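Long-range contact in DotI (Legionella pneumophila, PDB 3WZ4), which probably serves as a component of the inner-membrane complex essential for type IVB secretion, seen here as its periplasmic domain: residues A14-Y24 and V92-Y100. Residues are numbered along the deposited sequence; the frame is centred on the assembly and turned at random.
Sequences ANQAAIAAFTY and VQMPILVTY
Selenomethionine Met94 meets Asn15 and Ala18 from below, its chain extended from the strand as far as SE, then bent at chi3 (71°) to lay its methyl under the helix. Met94 SE rests against the Asn15 amide, 3.5 Å from Asn15 CG, while Met94 CE sits 3.7 Å from Ala18 CB and also meets the tip of Ile19. One turn earlier, Ala14 CB touches Val92 CG1 at 3.7 Å. Farther along the segment, Phe22 turns its ring onto the same strand. Val98 CG2 packs over one ring face in a CH-pi contact, 4.1 Å from the centroid of the Phe22 ring, and Ile96 CD1 lies obliquely against the ring, 3.7 Å from Phe22 CD2. Here helix 14-21 crosses strand 92-100 at -47°, part of a helix-on-curved-sheet arrangement consistent with the NTF2-like clan; Val136 of strand 129-138 and Ala70 of strand 67-84 also touch Phe22. No direct hydrogen bond joins the segments. At the far end a water lies between Tyr24 OH and Tyr100 OH, its link to Tyr100 doubtful because the modelled distance is too short, and Asn57 and Val61 of helix 57-63 touch both tyrosines.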
ATOM      1  N   ALA A  14      -1.242  -1.857  -8.274  1.00 17.81           N
ATOM      2  CA  ALA A  14      -1.765  -1.158  -7.103  1.00 16.21           C
ATOM      3  C   ALA A  14      -2.394  -2.145  -6.123  1.00 14.68           C
ATOM      4  O   ALA A  14      -2.300  -1.977  -4.907  1.00 12.98           O
ATOM      5  CB  ALA A  14      -2.781  -0.101  -7.523  1.00 12.39           C
ATOM      6  N   ASN A  15      -3.034  -3.174  -6.667  1.00 13.98           N
ATOM      7  CA  ASN A  15      -3.608  -4.245  -5.867  1.00 14.78           C
ATOM      8  C   ASN A  15      -2.531  -4.942  -5.044  1.00 16.26           C
ATOM      9  O   ASN A  15      -2.713  -5.190  -3.854  1.00 15.84           O
ATOM     10  CB  ASN A  15      -4.313  -5.258  -6.775  1.00 21.46           C
ATOM     11  CG  ASN A  15      -5.078  -6.316  -5.999  1.00 22.93           C
ATOM     12  OD1 ASN A  15      -4.831  -6.538  -4.814  1.00 23.59           O
ATOM     13  ND2 ASN A  15      -6.013  -6.979  -6.672  1.00 27.68           N
ATOM     14  N   GLN A  16      -1.408  -5.251  -5.685  1.00 16.53           N
ATOM     15  CA  GLN A  16      -0.293  -5.911  -5.013  1.00 17.82           C
ATOM     16  C   GLN A  16       0.277  -5.040  -3.899  1.00 14.74           C
ATOM     17  O   GLN A  16       0.502  -5.511  -2.784  1.00 14.69           O
ATOM     18  CB  GLN A  16       0.819  -6.239  -6.010  1.00 18.51           C
ATOM     19  CG  GLN A  16       0.369  -7.039  -7.220  1.00 29.59           C
ATOM     20  CD  GLN A  16       1.477  -7.201  -8.249  1.00 38.93           C
ATOM     21  OE1 GLN A  16       1.264  -6.999  -9.445  1.00 39.17           O
ATOM     22  NE2 GLN A  16       2.669  -7.563  -7.785  1.00 38.60           N
ATOM     23  N   ALA A  17       0.514  -3.769  -4.212  1.00 12.06           N
ATOM     24  CA  ALA A  17       1.111  -2.841  -3.259  1.00 17.58           C
ATOM     25  C   ALA A  17       0.232  -2.660  -2.023  1.00 12.77           C
ATOM     26  O   ALA A  17       0.730  -2.618  -0.895  1.00 13.67           O
ATOM     27  CB  ALA A  17       1.391  -1.493  -3.927  1.00 12.89           C
ATOM     28  N   ALA A  18      -1.074  -2.554  -2.243  1.00 11.01           N
ATOM     29  CA  ALA A  18      -2.027  -2.375  -1.155  1.00 11.81           C
ATOM     30  C   ALA A  18      -2.015  -3.581  -0.222  1.00 11.90           C
ATOM     31  O   ALA A  18      -1.944  -3.434   0.996  1.00 13.81           O
ATOM     32  CB  ALA A  18      -3.432  -2.132  -1.707  1.00 11.14           C
ATOM     33  N   ILE A  19      -2.070  -4.776  -0.803  1.00 13.71           N
ATOM     34  CA  ILE A  19      -2.062  -6.006  -0.021  1.00 12.07           C
ATOM     35  C   ILE A  19      -0.742  -6.181   0.729  1.00 13.10           C
ATOM     36  O   ILE A  19      -0.728  -6.554   1.903  1.00 12.27           O
ATOM     37  CB  ILE A  19      -2.317  -7.239  -0.906  1.00 13.97           C
ATOM     38  CG1 ILE A  19      -3.666  -7.113  -1.619  1.00 14.90           C
ATOM     39  CG2 ILE A  19      -2.267  -8.517  -0.076  1.00 14.51           C
ATOM     40  CD1 ILE A  19      -4.849  -7.014  -0.677  1.00 13.95           C
ATOM     41  N   ALA A  20       0.366  -5.907   0.048  1.00 13.15           N
ATOM     42  CA  ALA A  20       1.685  -6.038   0.652  1.00 12.93           C
ATOM     43  C   ALA A  20       1.810  -5.189   1.913  1.00 12.13           C
ATOM     44  O   ALA A  20       2.423  -5.604   2.896  1.00 13.93           O
ATOM     45  CB  ALA A  20       2.766  -5.663  -0.354  1.00 14.34           C
ATOM     46  N   ALA A  21       1.226  -3.995   1.880  1.00 10.92           N
ATOM     47  CA  ALA A  21       1.282  -3.086   3.018  1.00 12.65           C
ATOM     48  C   ALA A  21       0.592  -3.655   4.259  1.00 14.81           C
ATOM     49  O   ALA A  21       0.888  -3.251   5.378  1.00 12.49           O
ATOM     50  CB  ALA A  21       0.677  -1.740   2.649  1.00 15.13           C
ATOM     51  N   PHE A  22      -0.326  -4.595   4.057  1.00 12.82           N
ATOM     52  CA  PHE A  22      -1.037  -5.201   5.176  1.00 15.73           C
ATOM     53  C   PHE A  22      -0.709  -6.682   5.318  1.00 16.98           C
ATOM     54  O   PHE A  22      -1.544  -7.477   5.752  1.00 13.91           O
ATOM     55  CB  PHE A  22      -2.546  -4.995   5.030  1.00 14.63           C
ATOM     56  CG  PHE A  22      -2.976  -3.572   5.228  1.00 15.81           C
ATOM     57  CD1 PHE A  22      -3.255  -3.092   6.497  1.00 18.28           C
ATOM     58  CD2 PHE A  22      -3.087  -2.710   4.151  1.00 13.95           C
ATOM     59  CE1 PHE A  22      -3.646  -1.780   6.688  1.00 18.49           C
ATOM     60  CE2 PHE A  22      -3.481  -1.396   4.335  1.00 15.68           C
ATOM     61  CZ  PHE A  22      -3.760  -0.932   5.605  1.00 17.24           C
ATOM     62  N   THR A  23       0.515  -7.046   4.949  1.00 13.04           N
ATOM     63  CA  THR A  23       0.963  -8.430   5.053  1.00 13.98           C
ATOM     64  C   THR A  23       2.287  -8.494   5.808  1.00 13.58           C
ATOM     65  O   THR A  23       3.356  -8.454   5.203  1.00 15.32           O
ATOM     66  CB  THR A  23       1.115  -9.080   3.659  1.00 15.63           C
ATOM     67  OG1 THR A  23      -0.113  -8.947   2.932  1.00 15.27           O
ATOM     68  CG2 THR A  23       1.463 -10.560   3.785  1.00 18.78           C
ATOM     69  N   TYR A  24       2.205  -8.582   7.132  1.00 11.64           N
ATOM     70  CA  TYR A  24       3.390  -8.623   7.982  1.00 12.24           C
ATOM     71  C   TYR A  24       3.031  -9.156   9.368  1.00 12.19           C
ATOM     72  O   TYR A  24       1.869  -9.463   9.636  1.00 11.97           O
ATOM     73  CB  TYR A  24       4.014  -7.233   8.100  1.00 12.56           C
ATOM     74  CG  TYR A  24       3.164  -6.242   8.868  1.00 14.94           C
ATOM     75  CD1 TYR A  24       2.150  -5.530   8.240  1.00 15.79           C
ATOM     76  CD2 TYR A  24       3.377  -6.018  10.221  1.00 16.13           C
ATOM     77  CE1 TYR A  24       1.370  -4.623   8.942  1.00 21.58           C
ATOM     78  CE2 TYR A  24       2.600  -5.115  10.932  1.00 14.38           C
ATOM     79  CZ  TYR A  24       1.602  -4.421  10.289  1.00 18.40           C
ATOM     80  OH  TYR A  24       0.830  -3.521  10.993  1.00 20.69           O
ATOM     81  N   VAL A  92      -5.846   5.543  -7.729  1.00  9.57           N
ATOM     82  CA  VAL A  92      -6.447   4.217  -7.633  1.00 10.87           C
ATOM     83  C   VAL A  92      -7.020   3.913  -6.252  1.00 13.33           C
ATOM     84  O   VAL A  92      -6.384   4.173  -5.233  1.00 13.21           O
ATOM     85  CB  VAL A  92      -5.423   3.122  -7.989  1.00 10.97           C
ATOM     86  CG1 VAL A  92      -5.978   1.744  -7.668  1.00  8.84           C
ATOM     87  CG2 VAL A  92      -5.023   3.227  -9.456  1.00 12.07           C
ATOM     88  N   GLN A  93      -8.220   3.343  -6.231  1.00 12.14           N
ATOM     89  CA  GLN A  93      -8.898   3.035  -4.983  1.00 14.71           C
ATOM     90  C   GLN A  93      -9.323   1.572  -4.934  1.00 15.48           C
ATOM     91  O   GLN A  93      -9.786   1.017  -5.931  1.00 14.34           O
ATOM     92  CB  GLN A  93     -10.116   3.940  -4.812  1.00 12.27           C
ATOM     93  CG  GLN A  93     -10.824   3.777  -3.482  1.00 15.93           C
ATOM     94  CD  GLN A  93     -11.904   4.815  -3.273  1.00 18.47           C
ATOM     95  OE1 GLN A  93     -11.628   5.933  -2.840  1.00 20.04           O
ATOM     96  NE2 GLN A  93     -13.143   4.455  -3.595  1.00 14.89           N
HETATM   97  N   MSE A  94      -9.157   0.952  -3.770  1.00 15.18           N
HETATM   98  CA  MSE A  94      -9.534  -0.445  -3.589  1.00 16.82           C
HETATM   99  C   MSE A  94      -9.903  -0.721  -2.138  1.00 16.38           C
HETATM  100  O   MSE A  94      -9.169  -0.349  -1.226  1.00 14.47           O
HETATM  101  CB  MSE A  94      -8.396  -1.377  -4.021  1.00 14.18           C
HETATM  102  CG  MSE A  94      -8.821  -2.833  -4.188  1.00 16.12           C
HETATM  103 SE   MSE A  94      -7.362  -4.024  -4.709  1.00 28.08          SE
HETATM  104  CE  MSE A  94      -6.378  -4.023  -3.025  1.00 18.92           C
ATOM    105  N   PRO A  95     -11.056  -1.369  -1.922  1.00 19.79           N
ATOM    106  CA  PRO A  95     -11.475  -1.782  -0.581  1.00 18.17           C
ATOM    107  C   PRO A  95     -10.837  -3.115  -0.201  1.00 14.20           C
ATOM    108  O   PRO A  95     -10.661  -3.979  -1.057  1.00 17.94           O
ATOM    109  CB  PRO A  95     -12.986  -1.949  -0.737  1.00 17.36           C
ATOM    110  CG  PRO A  95     -13.150  -2.401  -2.150  1.00 18.48           C
ATOM    111  CD  PRO A  95     -12.061  -1.711  -2.944  1.00 17.40           C
ATOM    112  N   ILE A  96     -10.495  -3.280   1.071  1.00 13.48           N
ATOM    113  CA  ILE A  96      -9.850  -4.505   1.524  1.00 17.59           C
ATOM    114  C   ILE A  96     -10.394  -4.966   2.869  1.00 18.19           C
ATOM    115  O   ILE A  96     -10.980  -4.181   3.617  1.00 16.59           O
ATOM    116  CB  ILE A  96      -8.316  -4.324   1.656  1.00 15.79           C
ATOM    117  CG1 ILE A  96      -7.991  -3.275   2.722  1.00 14.92           C
ATOM    118  CG2 ILE A  96      -7.700  -3.942   0.323  1.00 16.41           C
ATOM    119  CD1 ILE A  96      -6.506  -3.030   2.909  1.00 14.49           C
ATOM    120  N   LEU A  97     -10.196  -6.245   3.166  1.00 17.81           N
ATOM    121  CA  LEU A  97     -10.509  -6.784   4.482  1.00 17.72           C
ATOM    122  C   LEU A  97      -9.215  -7.165   5.192  1.00 15.57           C
ATOM    123  O   LEU A  97      -8.549  -8.121   4.806  1.00 16.88           O
ATOM    124  CB  LEU A  97     -11.423  -8.004   4.370  1.00 16.56           C
ATOM    125  CG  LEU A  97     -11.825  -8.632   5.707  1.00 20.74           C
ATOM    126  CD1 LEU A  97     -12.634  -7.641   6.535  1.00 20.04           C
ATOM    127  CD2 LEU A  97     -12.596  -9.932   5.498  1.00 22.88           C
ATOM    128  N   VAL A  98      -8.861  -6.413   6.228  1.00 15.09           N
ATOM    129  CA  VAL A  98      -7.624  -6.660   6.956  1.00 15.72           C
ATOM    130  C   VAL A  98      -7.885  -7.542   8.173  1.00 17.68           C
ATOM    131  O   VAL A  98      -8.885  -7.368   8.871  1.00 19.32           O
ATOM    132  CB  VAL A  98      -6.959  -5.342   7.407  1.00 16.10           C
ATOM    133  CG1 VAL A  98      -5.632  -5.619   8.085  1.00 11.64           C
ATOM    134  CG2 VAL A  98      -6.761  -4.411   6.216  1.00 14.27           C
ATOM    135  N   THR A  99      -6.985  -8.490   8.417  1.00 18.31           N
ATOM    136  CA  THR A  99      -7.108  -9.401   9.548  1.00 17.13           C
ATOM    137  C   THR A  99      -5.883  -9.349  10.465  1.00 17.61           C
ATOM    138  O   THR A  99      -4.761  -9.607  10.033  1.00 17.08           O
ATOM    139  CB  THR A  99      -7.320 -10.851   9.076  1.00 17.00           C
ATOM    140  OG1 THR A  99      -8.537 -10.937   8.326  1.00 18.78           O
ATOM    141  CG2 THR A  99      -7.394 -11.800  10.262  1.00 17.39           C
ATOM    142  N   TYR A 100      -6.114  -9.003  11.728  1.00 18.04           N
ATOM    143  CA  TYR A 100      -5.087  -9.061  12.762  1.00 15.21           C
ATOM    144  C   TYR A 100      -5.404 -10.232  13.682  1.00 17.72           C
ATOM    145  O   TYR A 100      -6.462 -10.255  14.310  1.00 19.18           O
ATOM    146  CB  TYR A 100      -5.084  -7.771  13.581  1.00 17.93           C
ATOM    147  CG  TYR A 100      -4.794  -6.513  12.794  1.00 17.36           C
ATOM    148  CD1 TYR A 100      -5.794  -5.876  12.069  1.00 18.20           C
ATOM    149  CD2 TYR A 100      -3.523  -5.950  12.791  1.00 17.22           C
ATOM    150  CE1 TYR A 100      -5.535  -4.720  11.355  1.00 16.49           C
ATOM    151  CE2 TYR A 100      -3.254  -4.792  12.079  1.00 18.09           C
ATOM    152  CZ  TYR A 100      -4.264  -4.184  11.362  1.00 20.04           C
ATOM    153  OH  TYR A 100      -4.006  -3.033  10.652  1.00 17.86           O
TER
HETATM  154  O   HOH W   1      -1.773  -2.653   9.796  1.00 25.68           O